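Local coordinates for protein N-(5'-phosphoribosyl)anthranilate isomerase (Pyrococcus furiosus, PDB 4AAJ) that catalyses the isomerisation of N-(5-phospho-beta-D-ribosyl)anthranilate to 1-(2-carboxyphenylamino)-1-deoxy-D-ribulose 5-phosphate, the third step from chorismate to tryptophan, at residues A[26-29]-A[33-36]; A[59-64]-A[72-77]. One frame throughout, in Å; residues are numbered along the deposited sequence.

Contact 1. Residues A[26-29]-A[33-36]; sequences CGIK and ELEI
Ile28 and Glu33 lie 5.9 Å apart between CA atoms, where the irregular backbone of 26-29 passes the helical segment 33-36. Their side chains run alongside each other in opposite senses, with Ile28 CB 3.8 Å from Glu33 CB. The carboxylate of Glu33 reaches back to the loop. Its chain is extended beyond CG, which brings OE1 to the backbone N of Lys29. That hydrogen bond measures 2.8 Å between Lys29 N and Glu33 OE1, with an angle of 159° at the hydrogen. The N-H comes to the syn side of OE1 but lies 33° out of the carboxylate plane. OE2 accepts a second backbone N-H, from Lys211, so both carboxylate oxygens are used. In this TIM barrel, 26-29 belongs to the loop that leaves strand 22-25 at its C-terminal end and leads into helix 31-38. The first torsion of Ile28 (chi1 64°) tucks CG1 in against the backbone, and from there CD1 extends to Leu34, 3.7 Å from Leu34 CA. Ile28 also rests on Thr44 and Val46 of strand 43-47. Lys29 sends its amino group away from the helix to Lys53 O.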
loop_
_atom_site.group_PDB
_atom_site.type_symbol
_atom_site.label_atom_id
_atom_site.label_comp_id
_atom_site.label_asym_id
_atom_site.label_seq_id
_atom_site.Cartn_x
_atom_site.Cartn_y
_atom_site.Cartn_z
ATOM N N CYS A 26 4.778 4.757 1.954
ATOM C CA CYS A 26 4.432 4.834 0.536
ATOM C C CYS A 26 4.763 6.189 -0.088
ATOM O O CYS A 26 4.854 7.198 0.609
ATOM C CB CYS A 26 2.936 4.544 0.335
ATOM S SG CYS A 26 2.577 4.095 -1.376
ATOM N N GLY A 27 4.939 6.186 -1.403
ATOM C CA GLY A 27 5.052 7.417 -2.185
ATOM C C GLY A 27 6.363 8.152 -2.029
ATOM O O GLY A 27 6.372 9.366 -1.814
ATOM N N ILE A 28 7.471 7.424 -2.109
ATOM C CA ILE A 28 8.788 8.089 -2.140
ATOM C C ILE A 28 9.169 8.493 -3.566
ATOM O O ILE A 28 8.756 7.852 -4.553
ATOM C CB ILE A 28 9.904 7.250 -1.453
ATOM C CG1 ILE A 28 10.138 5.931 -2.198
ATOM C CG2 ILE A 28 9.592 7.051 0.028
ATOM C CD1 ILE A 28 11.400 5.197 -1.753
ATOM N N LYS A 29 9.954 9.567 -3.682
ATOM C CA LYS A 29 10.265 10.146 -4.978
ATOM C C LYS A 29 11.760 10.223 -5.292
ATOM O O LYS A 29 12.137 10.593 -6.403
ATOM C CB LYS A 29 9.649 11.540 -5.105
ATOM C CG LYS A 29 8.133 11.567 -4.954
ATOM C CD LYS A 29 7.569 12.964 -5.177
ATOM C CE LYS A 29 7.526 13.301 -6.658
ATOM N NZ LYS A 29 6.672 14.495 -6.903
ATOM N N GLU A 33 15.010 9.692 -0.153
ATOM C CA GLU A 33 13.865 9.227 0.628
ATOM C C GLU A 33 13.907 7.710 0.836
ATOM O O GLU A 33 13.493 7.220 1.871
ATOM C CB GLU A 33 12.561 9.643 -0.048
ATOM C CG GLU A 33 12.123 11.061 0.294
ATOM C CD GLU A 33 10.846 11.461 -0.419
ATOM O OE1 GLU A 33 10.768 11.273 -1.646
ATOM O OE2 GLU A 33 9.922 11.977 0.245
ATOM N N LEU A 34 14.429 6.986 -0.152
ATOM C CA LEU A 34 14.629 5.541 -0.014
ATOM C C LEU A 34 15.520 5.230 1.193
ATOM O O LEU A 34 15.181 4.393 2.018
ATOM C CB LEU A 34 15.199 4.939 -1.306
ATOM C CG LEU A 34 15.602 3.452 -1.274
ATOM C CD1 LEU A 34 14.387 2.554 -1.026
ATOM C CD2 LEU A 34 16.296 3.052 -2.561
ATOM N N GLU A 35 16.644 5.935 1.303
ATOM C CA GLU A 35 17.577 5.717 2.411
ATOM C C GLU A 35 16.934 5.934 3.779
ATOM O O GLU A 35 17.148 5.155 4.698
ATOM C CB GLU A 35 18.820 6.586 2.230
ATOM C CG GLU A 35 19.751 6.043 1.156
ATOM C CD GLU A 35 20.774 7.051 0.665
ATOM O OE1 GLU A 35 20.747 8.219 1.118
ATOM O OE2 GLU A 35 21.608 6.667 -0.186
ATOM N N ILE A 36 16.139 6.990 3.891
ATOM C CA ILE A 36 15.377 7.294 5.098
ATOM C C ILE A 36 14.416 6.153 5.484
ATOM O O ILE A 36 14.436 5.686 6.628
ATOM C CB ILE A 36 14.613 8.635 4.942
ATOM C CG1 ILE A 36 15.595 9.778 4.625
ATOM C CG2 ILE A 36 13.813 8.951 6.193
ATOM C CD1 ILE A 36 14.950 11.031 4.057
#

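Contact 2. Residues A[59-64]-A[72-77]; sequences EKAREI and VFLVST. With SO4 (sulfate ion), chain D.
The guanidinium group of Arg62 has the backbone N of Glu59 over one face, 3.9 Å above the plane and displaced from the middle of the group. Glu59 OE1 lies at its edge, nearly in plane. Arg62 NH2 makes a salt bridge of 3.0 Å to Glu59 OE1, a fairly straight bond with 163° at the hydrogen. This acid oxygen is approached on its anti side, somewhat out of the carboxylate plane. Arg62 NH1 is held by Arg90 O. One residue further on, the bent chain of Lys60 brings NZ to the syn side of Glu63 OE1, again tilted from the carboxylate plane, in a salt bridge of 3.0 Å. The same Lys60 NZ donates to the sulfate O1 at 2.7 Å. Replacing Lys60 by an alanine is likely to leave Glu63 OE1 without its charged mate and the sulfate short of one donor. Leu31 N and Glu32 N also bind the ion, probably from the crystallisation liquor. The inner face of the helix meets the strand through apolar side chains. Ile64 CG2 meets Val72 CG1 at 4.0 Å, the side chains nearly at right angles. Ala61 CB lies 4.5 Å from Leu74 CD1. This beta-alpha-beta unit of the barrel runs through strand 43-47, helix 58-67 and strand 72-76. Val46 touches Ala61, Ile64 and Val72, while Leu74 rests on Ala87 and Thr91 of helix 81-91.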
loop_
_atom_site.group_PDB
_atom_site.type_symbol
_atom_site.label_atom_id
_atom_site.label_comp_id
_atom_site.label_asym_id
_atom_site.label_seq_id
_atom_site.Cartn_x
_atom_site.Cartn_y
_atom_site.Cartn_z
ATOM N N GLU A 59 12.347 6.040 -15.112
ATOM C CA GLU A 59 13.788 5.994 -14.768
ATOM C C GLU A 59 14.022 6.154 -13.261
ATOM O O GLU A 59 14.849 5.441 -12.682
ATOM C CB GLU A 59 14.579 7.061 -15.557
ATOM C CG GLU A 59 15.992 7.332 -15.019
ATOM C CD GLU A 59 16.895 6.106 -15.017
ATOM O OE1 GLU A 59 16.784 5.263 -15.932
ATOM O OE2 GLU A 59 17.742 5.999 -14.094
ATOM N N LYS A 60 13.293 7.061 -12.619
ATOM C CA LYS A 60 13.437 7.274 -11.187
ATOM C C LYS A 60 12.920 6.052 -10.406
ATOM O O LYS A 60 13.545 5.622 -9.433
ATOM C CB LYS A 60 12.745 8.559 -10.748
ATOM C CG LYS A 60 12.972 8.958 -9.292
ATOM C CD LYS A 60 14.445 9.008 -8.887
ATOM C CE LYS A 60 15.135 10.276 -9.363
ATOM N NZ LYS A 60 16.539 10.348 -8.855
ATOM N N ALA A 61 11.798 5.487 -10.862
ATOM C CA ALA A 61 11.282 4.233 -10.281
ATOM C C ALA A 61 12.331 3.116 -10.382
ATOM O O ALA A 61 12.607 2.434 -9.399
ATOM C CB ALA A 61 9.978 3.816 -10.964
ATOM N N ARG A 62 12.912 2.948 -11.570
ATOM C CA ARG A 62 13.975 1.967 -11.824
ATOM C C ARG A 62 15.133 2.123 -10.843
ATOM O O ARG A 62 15.607 1.121 -10.266
ATOM C CB ARG A 62 14.486 2.156 -13.247
ATOM C CG ARG A 62 14.935 0.912 -13.983
ATOM C CD ARG A 62 14.560 1.019 -15.463
ATOM N NE ARG A 62 14.916 2.302 -16.090
ATOM C CZ ARG A 62 14.255 2.874 -17.102
ATOM N NH1 ARG A 62 13.172 2.308 -17.622
ATOM N NH2 ARG A 62 14.673 4.036 -17.593
ATOM N N GLU A 63 15.587 3.363 -10.653
ATOM C CA GLU A 63 16.673 3.668 -9.703
ATOM C C GLU A 63 16.341 3.294 -8.266
ATOM O O GLU A 63 17.188 2.771 -7.536
ATOM C CB GLU A 63 17.002 5.148 -9.723
ATOM C CG GLU A 63 17.640 5.614 -11.009
ATOM C CD GLU A 63 17.832 7.116 -11.058
ATOM O OE1 GLU A 63 17.715 7.791 -10.010
ATOM O OE2 GLU A 63 18.118 7.617 -12.160
ATOM N N ILE A 64 15.113 3.584 -7.850
ATOM C CA ILE A 64 14.708 3.308 -6.469
ATOM C C ILE A 64 14.625 1.796 -6.271
ATOM O O ILE A 64 15.142 1.277 -5.262
ATOM C CB ILE A 64 13.394 4.027 -6.105
ATOM C CG1 ILE A 64 13.678 5.513 -5.832
ATOM C CG2 ILE A 64 12.756 3.435 -4.856
ATOM C CD1 ILE A 64 12.480 6.420 -6.041
ATOM N N VAL A 72 9.977 -2.736 -2.881
ATOM C CA VAL A 72 9.435 -1.486 -3.404
ATOM C C VAL A 72 8.224 -1.816 -4.274
ATOM O O VAL A 72 8.331 -2.480 -5.308
ATOM C CB VAL A 72 10.495 -0.727 -4.233
ATOM C CG1 VAL A 72 9.907 0.560 -4.837
ATOM C CG2 VAL A 72 11.683 -0.383 -3.361
ATOM N N PHE A 73 7.058 -1.362 -3.836
ATOM C CA PHE A 73 5.843 -1.574 -4.601
ATOM C C PHE A 73 5.753 -0.543 -5.732
ATOM O O PHE A 73 5.917 0.639 -5.492
ATOM C CB PHE A 73 4.629 -1.481 -3.678
ATOM C CG PHE A 73 4.400 -2.744 -2.874
ATOM C CD1 PHE A 73 5.125 -2.985 -1.705
ATOM C CD2 PHE A 73 3.490 -3.698 -3.317
ATOM C CE1 PHE A 73 4.937 -4.176 -0.984
ATOM C CE2 PHE A 73 3.286 -4.881 -2.602
ATOM C CZ PHE A 73 4.018 -5.116 -1.437
ATOM N N LEU A 74 5.508 -1.020 -6.944
ATOM C CA LEU A 74 5.141 -0.130 -8.059
ATOM C C LEU A 74 3.641 0.150 -7.924
ATOM O O LEU A 74 2.821 -0.750 -8.106
ATOM C CB LEU A 74 5.460 -0.818 -9.377
ATOM C CG LEU A 74 5.372 0.005 -10.666
ATOM C CD1 LEU A 74 6.525 1.002 -10.667
ATOM C CD2 LEU A 74 5.426 -0.929 -11.871
ATOM N N VAL A 75 3.297 1.390 -7.568
ATOM C CA VAL A 75 1.927 1.755 -7.171
ATOM C C VAL A 75 1.314 2.524 -8.325
ATOM O O VAL A 75 1.910 3.485 -8.793
ATOM C CB VAL A 75 1.936 2.675 -5.936
ATOM C CG1 VAL A 75 0.522 3.033 -5.489
ATOM C CG2 VAL A 75 2.717 2.039 -4.779
ATOM N N SER A 76 0.140 2.113 -8.781
ATOM C CA SER A 76 -0.479 2.821 -9.897
ATOM C C SER A 76 -1.996 2.634 -9.948
ATOM O O SER A 76 -2.539 1.649 -9.422
ATOM C CB SER A 76 0.128 2.334 -11.199
ATOM O OG SER A 76 -0.287 3.137 -12.307
ATOM N N THR A 77 -2.657 3.584 -10.609
ATOM C CA THR A 77 -4.083 3.474 -10.889
ATOM C C THR A 77 -4.330 2.892 -12.280
ATOM O O THR A 77 -5.475 2.826 -12.725
ATOM C CB THR A 77 -4.755 4.856 -10.778
ATOM O OG1 THR A 77 -4.078 5.772 -11.641
ATOM C CG2 THR A 77 -4.685 5.378 -9.346
HETATM S S SO4 D . 18.007 11.490 -5.433
HETATM O O1 SO4 D . 17.371 10.440 -6.267
HETATM O O2 SO4 D . 19.462 11.460 -5.684
HETATM O O3 SO4 D . 17.784 11.273 -3.992
HETATM O O4 SO4 D . 17.439 12.802 -5.823
#

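From the N terminus, strand 22-25 leads into contact 1, which closes a short loop onto helix 31-38. The chain then forms strand 43-47 and enters helix 58-67. Contact 2 joins that helix to strand 72-76, closing the connection between them. The two follow in series and neither nest nor cross. Their centres are about 10 Å apart, and they touch. Ile28 CD1 lies 3.8 Å from Ile64 CG2, and Leu34 CD2 packs against the backbone O of Ile64. Lys29 O also packs against Lys60 CG. The sulfate adds a link, since its donors come from Lys60 and from the part of helix 31-38 between the segments of contact 1. Helix 31-38 thus also meets helix 58-67.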